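PDB 3RZA: tripeptidase from Staphylococcus aureus subsp. aureus, which probably hydrolyses tripeptides as a metal-dependent peptidase of the M20/M25/M40 family, with zinc and calcium ions bound in this crystal. Local coordinates for residues Lys62-Ala67 with Gly73-Val78; Gly41-Ile46 with Ile158-Glu163; Glu52-Leu57 with Ile154-Thr159; Ile167-Leu172 with Gly342-Ile347. All coordinates share one frame; numbering follows the deposited sequence.

In the fold
Contacts 1, 2 and 3 meet on neighbouring strands of one mixed sheet: strand 77-81 pairs with strand 154-159, and Leu77 O receives the backbone N of Ile158 at 2.8 Å. Contacts 2 and 3 share Ile158 and Thr159, contact 3 lying on the face covered by helices 46-56 and 128-147 and contact 2 at the end of the strand, where the chain runs on to the metal ligand Glu163. Contact 4 joins them through Thr159 OG1 and Asp344 OD2, 2.5 Å apart, and joins contact 1 through Asn76 ND2 and Gly168 O. The side chain of Asp344 is about 7 Å from the zinc ion, that of Asn76 about 13 Å.

Contact 1. Residues Lys62-Ala67 with Gly73-Val78; sequences KEDEAA and GANNLV. With CA (calcium ion), chain E.
Asp64 OD1 accepts two backbone N-H groups from opposite faces of its carboxylate plane: Asn76 N across the contact at 3.0 Å, and Ala66 N of its own segment. The second bond closes an Asx turn. The other oxygen, Asp64 OD2, turns its syn lone pair to Asn76 ND2 at 2.7 Å with an N-H...O angle of 172°, and lies close to the amide plane of Asn76. Carboxylate and amide are themselves strongly twisted, 71° apart. With CG placed between its backbone N and carbonyl carbon (chi1 66°), Asp64 brings both oxygens to Asn76, and the buried carboxylate is thus held by three bonds. Asn76 ND2 also reaches Gly168 O, so this amide ties the turn to helix 167-171.

Asn75 bridges in a different way. Its ND2 meets Glu63 OE1 at 2.9 Å from above the carboxylate plane, while its OD1 receives Ala67 N at 3.0 Å; one amide therefore ties together residues four positions apart, Glu63 and Ala67. The other oxygen of Glu63, OE2, forms a salt bridge with Lys51, and its CG lies alongside Leu77 CD2 at 3.7 Å. Farther along, Lys62 and Val78 form a hydrogen-bonded antiparallel pair, with Val78 N to Lys62 O at 2.8 Å, and Glu63 with Leu77 is the next, non-hydrogen-bonded pair. Ala67 O binds a calcium ion at 2.4 Å, alongside His69 O, Leu72 O and three waters. The whole is an antiparallel strand pair at the edge of the mixed sheet, its connecting loop carrying a calcium site whose three protein ligands are all backbone carbonyls.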
loop_
_atom_site.group_PDB
_atom_site.type_symbol
_atom_site.label_atom_id
_atom_site.label_comp_id
_atom_site.label_asym_id
_atom_site.label_seq_id
_atom_site.Cartn_x
_atom_site.Cartn_y
_atom_site.Cartn_z
ATOM N N LYS A 62 -26.191 13.976 34.708
ATOM C CA LYS A 62 -25.049 13.255 35.259
ATOM C C LYS A 62 -24.102 12.900 34.129
ATOM O O LYS A 62 -24.537 12.714 32.980
ATOM C CB LYS A 62 -25.489 11.982 36.019
ATOM C CG LYS A 62 -26.473 12.266 37.190
ATOM C CD LYS A 62 -26.056 11.615 38.501
ATOM C CE LYS A 62 -27.129 11.790 39.603
ATOM N NZ LYS A 62 -27.253 13.191 40.105
ATOM N N GLU A 63 -22.808 12.828 34.478
ATOM C CA GLU A 63 -21.721 12.479 33.569
ATOM C C GLU A 63 -21.124 11.172 34.053
ATOM O O GLU A 63 -21.010 10.967 35.246
ATOM C CB GLU A 63 -20.607 13.530 33.606
ATOM C CG GLU A 63 -21.016 14.914 33.183
ATOM C CD GLU A 63 -19.829 15.843 32.970
ATOM O OE1 GLU A 63 -18.854 15.461 32.277
ATOM O OE2 GLU A 63 -19.865 16.963 33.505
ATOM N N ASP A 64 -20.690 10.330 33.124
ATOM C CA ASP A 64 -19.908 9.127 33.467
ATOM C C ASP A 64 -18.395 9.486 33.415
ATOM O O ASP A 64 -18.042 10.665 33.594
ATOM C CB ASP A 64 -20.338 7.940 32.565
ATOM C CG ASP A 64 -20.012 8.138 31.097
ATOM O OD1 ASP A 64 -19.265 9.062 30.714
ATOM O OD2 ASP A 64 -20.542 7.360 30.313
ATOM N N GLU A 65 -17.526 8.507 33.158
ATOM C CA GLU A 65 -16.078 8.733 33.086
ATOM C C GLU A 65 -15.476 8.262 31.753
ATOM O O GLU A 65 -14.332 7.780 31.707
ATOM C CB GLU A 65 -15.392 8.043 34.274
ATOM C CG GLU A 65 -15.924 8.486 35.645
ATOM C CD GLU A 65 -15.098 7.943 36.832
ATOM O OE1 GLU A 65 -14.024 7.348 36.612
ATOM O OE2 GLU A 65 -15.536 8.123 37.997
ATOM N N ALA A 66 -16.227 8.463 30.667
ATOM C CA ALA A 66 -15.769 8.119 29.309
ATOM C C ALA A 66 -14.529 8.911 28.865
ATOM O O ALA A 66 -13.720 8.387 28.130
ATOM C CB ALA A 66 -16.894 8.322 28.313
ATOM N N ALA A 67 -14.380 10.156 29.336
ATOM C CA ALA A 67 -13.210 11.000 28.996
ATOM C C ALA A 67 -11.839 10.369 29.310
ATOM O O ALA A 67 -10.853 10.705 28.654
ATOM C CB ALA A 67 -13.326 12.416 29.667
ATOM N N GLY A 73 -12.717 12.643 24.075
ATOM C CA GLY A 73 -12.370 13.963 24.627
ATOM C C GLY A 73 -13.333 14.498 25.679
ATOM O O GLY A 73 -13.132 15.604 26.154
ATOM N N ALA A 74 -14.386 13.734 26.016
ATOM C CA ALA A 74 -15.350 14.149 27.032
ATOM C C ALA A 74 -16.171 12.965 27.522
ATOM O O ALA A 74 -16.188 11.894 26.900
ATOM C CB ALA A 74 -16.282 15.288 26.496
ATOM N N ASN A 75 -16.833 13.171 28.658
ATOM C CA ASN A 75 -17.746 12.179 29.230
ATOM C C ASN A 75 -19.050 12.176 28.471
ATOM O O ASN A 75 -19.464 13.209 27.933
ATOM C CB ASN A 75 -18.035 12.491 30.714
ATOM C CG ASN A 75 -16.783 12.552 31.555
ATOM O OD1 ASN A 75 -15.892 11.718 31.415
ATOM N ND2 ASN A 75 -16.717 13.533 32.455
ATOM N N ASN A 76 -19.738 11.036 28.491
ATOM C CA ASN A 76 -21.138 10.977 28.046
ATOM C C ASN A 76 -22.001 11.737 29.052
ATOM O O ASN A 76 -21.616 11.859 30.204
ATOM C CB ASN A 76 -21.659 9.543 27.952
ATOM C CG ASN A 76 -20.806 8.648 27.076
ATOM O OD1 ASN A 76 -20.655 8.885 25.884
ATOM N ND2 ASN A 76 -20.281 7.583 27.663
ATOM N N LEU A 77 -23.146 12.251 28.598
ATOM C CA LEU A 77 -24.132 12.933 29.462
ATOM C C LEU A 77 -25.391 12.074 29.515
ATOM O O LEU A 77 -25.849 11.616 28.473
ATOM C CB LEU A 77 -24.485 14.297 28.885
ATOM C CG LEU A 77 -23.356 15.300 28.683
ATOM C CD1 LEU A 77 -23.808 16.506 27.879
ATOM C CD2 LEU A 77 -22.797 15.730 30.035
ATOM N N VAL A 78 -25.897 11.807 30.718
ATOM C CA VAL A 78 -27.201 11.176 30.928
ATOM C C VAL A 78 -28.085 12.206 31.666
ATOM O O VAL A 78 -27.813 12.534 32.814
ATOM C CB VAL A 78 -27.070 9.864 31.751
ATOM C CG1 VAL A 78 -28.453 9.219 31.993
ATOM C CG2 VAL A 78 -26.118 8.872 31.043
HETATM CA CA CA E . -9.450 11.262 26.852
HETATM O O HOH W 1 -8.255 11.483 24.883
HETATM O O HOH W 2 -9.382 13.541 27.996
HETATM O O HOH W 3 -7.399 10.273 28.124
#

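Contact 2. Residues Gly41-Ile46 with Ile158-Glu163; sequences GNESTI and ITVGEE. With CA (calcium ion), chain D.
At the end of strand 154-159, where the chain leaves the sheet and enters the metal centre of this M20-type peptidase, Glu43 from the loop ahead of helix 46-56 meets Val160 and Gly161. The evidence for the metal centre is direct: three residues on from Val160, Glu163 holds a calcium ion through both carboxylate oxygens, OE2 at 2.2 Å and OE1 at 2.8 Å. Asp129, which also binds the zinc ion, and His366 are its other protein ligands. Water 4 is a further ligand and donates a long bond to Glu162 OE1, at 3.3 Å.

One carboxylate oxygen of Glu43 holds the backbone just past the strand. Gly161 N donates to Glu43 OE2 at 2.9 Å, although the N-H...O angle of 140° is well short of straight. Gly41 N gives the same oxygen a second bond at 3.0 Å, from the opposite face of the carboxylate plane. Both donors stand well out of that plane; through these two bonds a single oxygen links the two backbone segments. The second oxygen, Glu43 OE1, takes Gly73 N, which connects this loop with the calcium-binding loop at residues 67-72. The positive phi of Gly161 (60°) suits glycine at this bend.

A bend at chi2 (89°) folds the Glu43 side chain so that its aliphatic part as well as its acid end is used. Val160 points its CB toward the loop, and the two side chains meet at a slant, Glu43 CG resting on Val160 CG1 at 3.6 Å while Glu43 CD approaches Val160 CB at 3.7 Å.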
loop_
_atom_site.group_PDB
_atom_site.type_symbol
_atom_site.label_atom_id
_atom_site.label_comp_id
_atom_site.label_asym_id
_atom_site.label_seq_id
_atom_site.Cartn_x
_atom_site.Cartn_y
_atom_site.Cartn_z
ATOM N N GLY A 41 -13.475 12.206 19.029
ATOM C CA GLY A 41 -12.326 12.343 19.908
ATOM C C GLY A 41 -12.029 13.719 20.487
ATOM O O GLY A 41 -11.280 13.803 21.460
ATOM N N ASN A 42 -12.614 14.785 19.916
ATOM C CA ASN A 42 -12.414 16.168 20.378
ATOM C C ASN A 42 -13.739 16.811 20.766
ATOM O O ASN A 42 -14.061 17.930 20.336
ATOM C CB ASN A 42 -11.701 16.995 19.302
ATOM C CG ASN A 42 -10.275 16.525 19.043
ATOM O OD1 ASN A 42 -9.643 15.897 19.894
ATOM N ND2 ASN A 42 -9.756 16.847 17.864
ATOM N N GLU A 43 -14.473 16.108 21.629
ATOM C CA GLU A 43 -15.810 16.508 22.080
ATOM C C GLU A 43 -15.766 17.503 23.261
ATOM O O GLU A 43 -16.814 17.960 23.684
ATOM C CB GLU A 43 -16.642 15.280 22.528
ATOM C CG GLU A 43 -16.906 14.222 21.457
ATOM C CD GLU A 43 -15.839 13.137 21.349
ATOM O OE1 GLU A 43 -14.778 13.262 21.969
ATOM O OE2 GLU A 43 -16.054 12.161 20.596
ATOM N N SER A 44 -14.570 17.830 23.782
ATOM C CA SER A 44 -14.419 18.645 25.010
ATOM C C SER A 44 -15.030 20.057 24.985
ATOM O O SER A 44 -15.344 20.599 26.037
ATOM C CB SER A 44 -12.930 18.766 25.393
ATOM O OG SER A 44 -12.231 19.524 24.457
ATOM N N THR A 45 -15.171 20.657 23.805
ATOM C CA THR A 45 -15.796 21.983 23.680
ATOM C C THR A 45 -17.324 21.916 23.627
ATOM O O THR A 45 -18.005 22.679 24.325
ATOM C CB THR A 45 -15.269 22.734 22.469
ATOM O OG1 THR A 45 -13.881 22.980 22.652
ATOM C CG2 THR A 45 -15.961 24.068 22.320
ATOM N N ILE A 46 -17.865 21.039 22.790
ATOM C CA ILE A 46 -19.327 20.949 22.649
ATOM C C ILE A 46 -20.017 20.353 23.911
ATOM O O ILE A 46 -21.150 20.752 24.251
ATOM C CB ILE A 46 -19.744 20.174 21.368
ATOM C CG1 ILE A 46 -21.199 20.485 21.018
ATOM C CG2 ILE A 46 -19.512 18.655 21.530
ATOM C CD1 ILE A 46 -21.628 19.906 19.715
ATOM N N ILE A 158 -26.485 11.442 25.764
ATOM C CA ILE A 158 -25.673 12.122 24.738
ATOM C C ILE A 158 -24.274 11.515 24.766
ATOM O O ILE A 158 -23.535 11.673 25.758
ATOM C CB ILE A 158 -25.593 13.664 24.940
ATOM C CG1 ILE A 158 -26.926 14.256 25.429
ATOM C CG2 ILE A 158 -25.142 14.339 23.660
ATOM C CD1 ILE A 158 -28.137 13.912 24.592
ATOM N N THR A 159 -23.921 10.791 23.697
ATOM C CA THR A 159 -22.686 10.029 23.670
ATOM C C THR A 159 -21.582 10.752 22.933
ATOM O O THR A 159 -21.829 11.643 22.110
ATOM C CB THR A 159 -22.854 8.665 22.991
ATOM O OG1 THR A 159 -23.202 8.870 21.626
ATOM C CG2 THR A 159 -23.902 7.889 23.661
ATOM N N VAL A 160 -20.381 10.292 23.203
ATOM C CA VAL A 160 -19.150 10.765 22.559
ATOM C C VAL A 160 -18.613 9.583 21.766
ATOM O O VAL A 160 -19.065 8.442 21.956
ATOM C CB VAL A 160 -18.127 11.225 23.573
ATOM C CG1 VAL A 160 -18.540 12.605 24.170
ATOM C CG2 VAL A 160 -17.930 10.167 24.680
ATOM N N GLY A 161 -17.743 9.861 20.801
ATOM C CA GLY A 161 -17.055 8.822 20.074
ATOM C C GLY A 161 -17.874 7.819 19.291
ATOM O O GLY A 161 -17.361 6.749 18.989
ATOM N N GLU A 162 -19.132 8.132 18.958
ATOM C CA GLU A 162 -19.933 7.218 18.149
ATOM C C GLU A 162 -19.270 6.929 16.804
ATOM O O GLU A 162 -19.266 5.784 16.357
ATOM C CB GLU A 162 -21.365 7.732 17.955
ATOM C CG GLU A 162 -22.371 6.682 17.386
ATOM C CD GLU A 162 -22.463 6.599 15.833
ATOM O OE1 GLU A 162 -21.829 7.384 15.069
ATOM O OE2 GLU A 162 -23.202 5.722 15.368
ATOM N N GLU A 163 -18.661 7.957 16.225
ATOM C CA GLU A 163 -17.972 7.859 14.938
ATOM C C GLU A 163 -16.582 7.244 14.992
ATOM O O GLU A 163 -15.986 7.077 13.959
ATOM C CB GLU A 163 -17.857 9.253 14.291
ATOM C CG GLU A 163 -19.154 9.991 14.128
ATOM C CD GLU A 163 -20.016 9.459 13.045
ATOM O OE1 GLU A 163 -19.835 8.322 12.539
ATOM O OE2 GLU A 163 -20.925 10.205 12.629
HETATM CA CA CA D . -22.093 9.064 11.155
HETATM O O HOH W 4 -23.808 7.703 12.486
#

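Contact 3. Residues Glu52-Leu57 with Ile154-Thr159; sequences EKFIAL and IQFVIT
Phe54 extends from helix 46-56 toward strand 154-159, where its ring end meets two residues that lie on the same face of the strand, Phe156 and Ile158. The far end of the ring is shared between them: CE1 approaches Phe156 CB at 4.0 Å, whereas CZ touches Ile158 CD1 at 3.8 Å and CE2 meets Ile158 CG1, also at 3.8 Å. Phe54 and Ile158 come at each other from opposite directions, while Phe54 and Phe156 cross at about a right angle as side chains. The two aromatic planes are nevertheless inclined by only 37°, with centroids 5.9 Å apart, an oblique pairing that fits neither a stack nor a T-shape.

This is helix-on-sheet packing in the alpha/beta layer that carries the metal site. Phe156 and Ile158 alternate with Val157, whose CB points away from the helix, as expected for an extended strand. Helix 128-147 adds to the same apolar core: Leu141 touches both phenylalanines and Leu134 touches Ile158. From the sheet, Cys79 of strand 77-81 also packs on Phe54.

In Ile158 both torsions turn the same way (chi1 -38°, chi2 -53°), folding CD1 back so that the CG1-CD1 arm follows the end of the Phe54 ring from CE2 to CZ. Phe156 presents mainly its CB and the adjoining ring atoms CG and CD2 to Phe54 CE1, the latter two at 4.1 Å.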
loop_
_atom_site.group_PDB
_atom_site.type_symbol
_atom_site.label_atom_id
_atom_site.label_comp_id
_atom_site.label_asym_id
_atom_site.label_seq_id
_atom_site.Cartn_x
_atom_site.Cartn_y
_atom_site.Cartn_z
ATOM N N GLU A 52 -25.137 22.459 29.692
ATOM C CA GLU A 52 -25.877 23.662 30.149
ATOM C C GLU A 52 -27.253 23.838 29.497
ATOM O O GLU A 52 -28.178 24.320 30.148
ATOM C CB GLU A 52 -25.089 24.947 29.891
ATOM C CG GLU A 52 -23.751 25.137 30.663
ATOM C CD GLU A 52 -23.840 24.858 32.141
ATOM O OE1 GLU A 52 -24.835 25.267 32.786
ATOM O OE2 GLU A 52 -22.909 24.217 32.669
ATOM N N LYS A 53 -27.367 23.489 28.213
ATOM C CA LYS A 53 -28.656 23.517 27.528
ATOM C C LYS A 53 -29.664 22.558 28.172
ATOM O O LYS A 53 -30.803 22.941 28.388
ATOM C CB LYS A 53 -28.513 23.221 26.041
ATOM C CG LYS A 53 -27.846 24.340 25.289
ATOM C CD LYS A 53 -27.746 24.087 23.804
ATOM C CE LYS A 53 -27.002 25.237 23.109
ATOM N NZ LYS A 53 -27.759 26.523 23.169
ATOM N N PHE A 54 -29.222 21.344 28.512
ATOM C CA PHE A 54 -30.123 20.342 29.125
ATOM C C PHE A 54 -30.527 20.708 30.551
ATOM O O PHE A 54 -31.709 20.607 30.889
ATOM C CB PHE A 54 -29.536 18.904 29.042
ATOM C CG PHE A 54 -29.676 18.290 27.689
ATOM C CD1 PHE A 54 -30.926 17.859 27.240
ATOM C CD2 PHE A 54 -28.581 18.173 26.834
ATOM C CE1 PHE A 54 -31.081 17.303 25.968
ATOM C CE2 PHE A 54 -28.721 17.625 25.568
ATOM C CZ PHE A 54 -29.977 17.186 25.127
ATOM N N ILE A 55 -29.566 21.176 31.352
ATOM C CA ILE A 55 -29.835 21.662 32.717
ATOM C C ILE A 55 -30.788 22.860 32.709
ATOM O O ILE A 55 -31.773 22.860 33.439
ATOM C CB ILE A 55 -28.552 22.074 33.475
ATOM C CG1 ILE A 55 -27.636 20.881 33.725
ATOM C CG2 ILE A 55 -28.905 22.693 34.854
ATOM C CD1 ILE A 55 -26.277 21.280 34.301
ATOM N N ALA A 56 -30.509 23.854 31.860
ATOM C CA ALA A 56 -31.390 25.035 31.701
ATOM C C ALA A 56 -32.853 24.686 31.315
ATOM O O ALA A 56 -33.775 25.423 31.668
ATOM C CB ALA A 56 -30.797 25.998 30.684
ATOM N N LEU A 57 -33.049 23.565 30.606
ATOM C CA LEU A 57 -34.397 23.036 30.276
ATOM C C LEU A 57 -35.065 22.209 31.419
ATOM O O LEU A 57 -36.165 21.699 31.223
ATOM C CB LEU A 57 -34.338 22.198 28.969
ATOM C CG LEU A 57 -34.061 22.985 27.673
ATOM C CD1 LEU A 57 -33.654 22.072 26.565
ATOM C CD2 LEU A 57 -35.279 23.784 27.259
ATOM N N ILE A 154 -38.183 10.566 31.193
ATOM C CA ILE A 154 -37.453 10.529 29.927
ATOM C C ILE A 154 -35.981 10.784 30.239
ATOM O O ILE A 154 -35.659 11.761 30.937
ATOM C CB ILE A 154 -37.933 11.623 28.924
ATOM C CG1 ILE A 154 -39.459 11.736 28.895
ATOM C CG2 ILE A 154 -37.423 11.306 27.542
ATOM C CD1 ILE A 154 -39.965 12.874 28.035
ATOM N N GLN A 155 -35.101 9.912 29.752
ATOM C CA GLN A 155 -33.647 10.154 29.789
ATOM C C GLN A 155 -33.112 10.526 28.404
ATOM O O GLN A 155 -33.535 9.946 27.399
ATOM C CB GLN A 155 -32.900 8.954 30.358
ATOM C CG GLN A 155 -33.162 8.768 31.825
ATOM C CD GLN A 155 -32.275 7.734 32.471
ATOM O OE1 GLN A 155 -32.117 6.639 31.953
ATOM N NE2 GLN A 155 -31.732 8.057 33.634
ATOM N N PHE A 156 -32.223 11.525 28.366
ATOM C CA PHE A 156 -31.564 11.971 27.152
ATOM C C PHE A 156 -30.102 11.612 27.304
ATOM O O PHE A 156 -29.420 12.150 28.192
ATOM C CB PHE A 156 -31.747 13.468 26.971
ATOM C CG PHE A 156 -33.169 13.856 26.705
ATOM C CD1 PHE A 156 -34.079 13.958 27.743
ATOM C CD2 PHE A 156 -33.610 14.100 25.405
ATOM C CE1 PHE A 156 -35.403 14.287 27.495
ATOM C CE2 PHE A 156 -34.935 14.456 25.149
ATOM C CZ PHE A 156 -35.830 14.545 26.183
ATOM N N VAL A 157 -29.652 10.654 26.491
ATOM C CA VAL A 157 -28.321 10.062 26.600
ATOM C C VAL A 157 -27.476 10.602 25.445
ATOM O O VAL A 157 -27.730 10.274 24.282
ATOM C CB VAL A 157 -28.386 8.499 26.553
ATOM C CG1 VAL A 157 -27.011 7.904 26.648
ATOM C CG2 VAL A 157 -29.270 7.966 27.680
ATOM N N ILE A 158 -26.485 11.442 25.764
ATOM C CA ILE A 158 -25.673 12.122 24.738
ATOM C C ILE A 158 -24.274 11.515 24.766
ATOM O O ILE A 158 -23.535 11.673 25.758
ATOM C CB ILE A 158 -25.593 13.664 24.940
ATOM C CG1 ILE A 158 -26.926 14.256 25.429
ATOM C CG2 ILE A 158 -25.142 14.339 23.660
ATOM C CD1 ILE A 158 -28.137 13.912 24.592
ATOM N N THR A 159 -23.921 10.791 23.697
ATOM C CA THR A 159 -22.686 10.029 23.670
ATOM C C THR A 159 -21.582 10.752 22.933
ATOM O O THR A 159 -21.829 11.643 22.110
ATOM C CB THR A 159 -22.854 8.665 22.991
ATOM O OG1 THR A 159 -23.202 8.870 21.626
ATOM C CG2 THR A 159 -23.902 7.889 23.661
#

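Contact 4. Residues Ile167-Leu172 with Gly342-Ile347; sequences IGAKEL and GSDGSI
The backbones approach most closely where Ala169 on helix 167-171 faces Asp344 at the start of helix 344-348, their CA atoms 5.7 Å apart. The short spacing is consistent with the small side chain of Ala169 at this point. Ala169 CB fits between two side chains of the facing segment, touching Asp344 OD1 at 3.1 Å and Ile347 CB at 3.8 Å. Ile347 spreads its branches over the helix: CG2, anti to its backbone N, lies against Ala169 O at 3.5 Å, while CD1 meets Lys170 CE at 4.0 Å, the two side chains crossing at about a right angle. The ammonium group of Lys170 continues to Ser307 O and Gly165 O.

The polar link is made by water 5, which accepts from Ala169 N at 2.9 Å and donates to Asp344 OD1 at 2.7 Å. The other oxygen, Asp344 OD2, bonds with Thr159 OG1, so the buried carboxylate spans the strand end and the helix. Ser343 caps helix 344-348 through a weak bond from Gly345 N to its OG. The side chain of Asp344 lies about 7 Å from the zinc ion, and the arrangement is a close helix-helix junction, packed through Ala169 and Ile347, beside the metal centre of the M20-type catalytic domain.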
loop_
_atom_site.group_PDB
_atom_site.type_symbol
_atom_site.label_atom_id
_atom_site.label_comp_id
_atom_site.label_asym_id
_atom_site.label_seq_id
_atom_site.Cartn_x
_atom_site.Cartn_y
_atom_site.Cartn_z
ATOM N N ILE A 167 -17.659 4.080 20.748
ATOM C CA ILE A 167 -16.740 3.941 21.866
ATOM C C ILE A 167 -17.304 4.563 23.155
ATOM O O ILE A 167 -17.132 3.992 24.236
ATOM C CB ILE A 167 -15.330 4.574 21.555
ATOM C CG1 ILE A 167 -14.657 3.898 20.357
ATOM C CG2 ILE A 167 -14.417 4.466 22.749
ATOM C CD1 ILE A 167 -14.322 2.386 20.561
ATOM N N GLY A 168 -17.981 5.710 23.039
ATOM C CA GLY A 168 -18.666 6.311 24.195
ATOM C C GLY A 168 -19.791 5.442 24.730
ATOM O O GLY A 168 -19.865 5.215 25.947
ATOM N N ALA A 169 -20.641 4.930 23.832
ATOM C CA ALA A 169 -21.652 3.914 24.222
ATOM C C ALA A 169 -21.032 2.686 24.955
ATOM O O ALA A 169 -21.612 2.183 25.935
ATOM C CB ALA A 169 -22.460 3.452 22.999
ATOM N N LYS A 170 -19.860 2.245 24.487
ATOM C CA LYS A 170 -19.105 1.130 25.119
ATOM C C LYS A 170 -18.518 1.451 26.482
ATOM O O LYS A 170 -18.275 0.543 27.273
ATOM C CB LYS A 170 -17.962 0.653 24.206
ATOM C CG LYS A 170 -18.432 -0.159 23.024
ATOM C CD LYS A 170 -17.337 -0.384 21.994
ATOM C CE LYS A 170 -17.862 -1.249 20.843
ATOM N NZ LYS A 170 -16.965 -1.223 19.687
ATOM N N GLU A 171 -18.225 2.730 26.724
ATOM C CA GLU A 171 -17.735 3.215 28.035
ATOM C C GLU A 171 -18.852 3.726 28.943
ATOM O O GLU A 171 -18.587 4.101 30.085
ATOM C CB GLU A 171 -16.696 4.327 27.812
ATOM C CG GLU A 171 -15.417 3.851 27.110
ATOM C CD GLU A 171 -14.542 2.975 28.000
ATOM O OE1 GLU A 171 -14.171 3.439 29.095
ATOM O OE2 GLU A 171 -14.225 1.836 27.603
ATOM N N LEU A 172 -20.089 3.726 28.445
ATOM C CA LEU A 172 -21.245 4.207 29.196
ATOM C C LEU A 172 -21.453 3.439 30.521
ATOM O O LEU A 172 -21.446 2.201 30.546
ATOM C CB LEU A 172 -22.510 4.116 28.326
ATOM C CG LEU A 172 -23.737 4.953 28.621
ATOM C CD1 LEU A 172 -23.420 6.447 28.591
ATOM C CD2 LEU A 172 -24.779 4.613 27.570
ATOM N N GLY A 342 -24.189 -0.210 12.362
ATOM C CA GLY A 342 -24.388 -0.063 13.794
ATOM C C GLY A 342 -24.700 1.367 14.219
ATOM O O GLY A 342 -24.675 2.288 13.423
ATOM N N SER A 343 -25.013 1.517 15.492
ATOM C CA SER A 343 -25.271 2.815 16.117
ATOM C C SER A 343 -25.134 2.578 17.601
ATOM O O SER A 343 -24.943 1.417 18.029
ATOM C CB SER A 343 -26.683 3.310 15.781
ATOM O OG SER A 343 -27.657 2.692 16.599
ATOM N N ASP A 344 -25.288 3.629 18.403
ATOM C CA ASP A 344 -25.277 3.468 19.862
ATOM C C ASP A 344 -26.372 2.548 20.382
ATOM O O ASP A 344 -26.194 1.911 21.425
ATOM C CB ASP A 344 -25.344 4.827 20.583
ATOM C CG ASP A 344 -24.038 5.627 20.454
ATOM O OD1 ASP A 344 -22.939 5.031 20.362
ATOM O OD2 ASP A 344 -24.120 6.851 20.437
ATOM N N GLY A 345 -27.480 2.475 19.648
ATOM C CA GLY A 345 -28.528 1.499 19.890
ATOM C C GLY A 345 -28.106 0.049 19.868
ATOM O O GLY A 345 -28.685 -0.747 20.583
ATOM N N SER A 346 -27.094 -0.282 19.054
ATOM C CA SER A 346 -26.505 -1.631 19.023
ATOM C C SER A 346 -25.859 -1.995 20.357
ATOM O O SER A 346 -25.910 -3.152 20.763
ATOM C CB SER A 346 -25.444 -1.763 17.914
ATOM O OG SER A 346 -25.927 -1.392 16.621
ATOM N N ILE A 347 -25.248 -1.006 21.025
ATOM C CA ILE A 347 -24.642 -1.218 22.328
ATOM C C ILE A 347 -25.682 -1.204 23.436
ATOM O O ILE A 347 -25.632 -2.055 24.339
ATOM C CB ILE A 347 -23.543 -0.183 22.629
ATOM C CG1 ILE A 347 -22.445 -0.212 21.555
ATOM C CG2 ILE A 347 -22.925 -0.442 24.013
ATOM C CD1 ILE A 347 -21.840 -1.636 21.248
HETATM O O HOH W 5 -20.566 6.050 21.154
#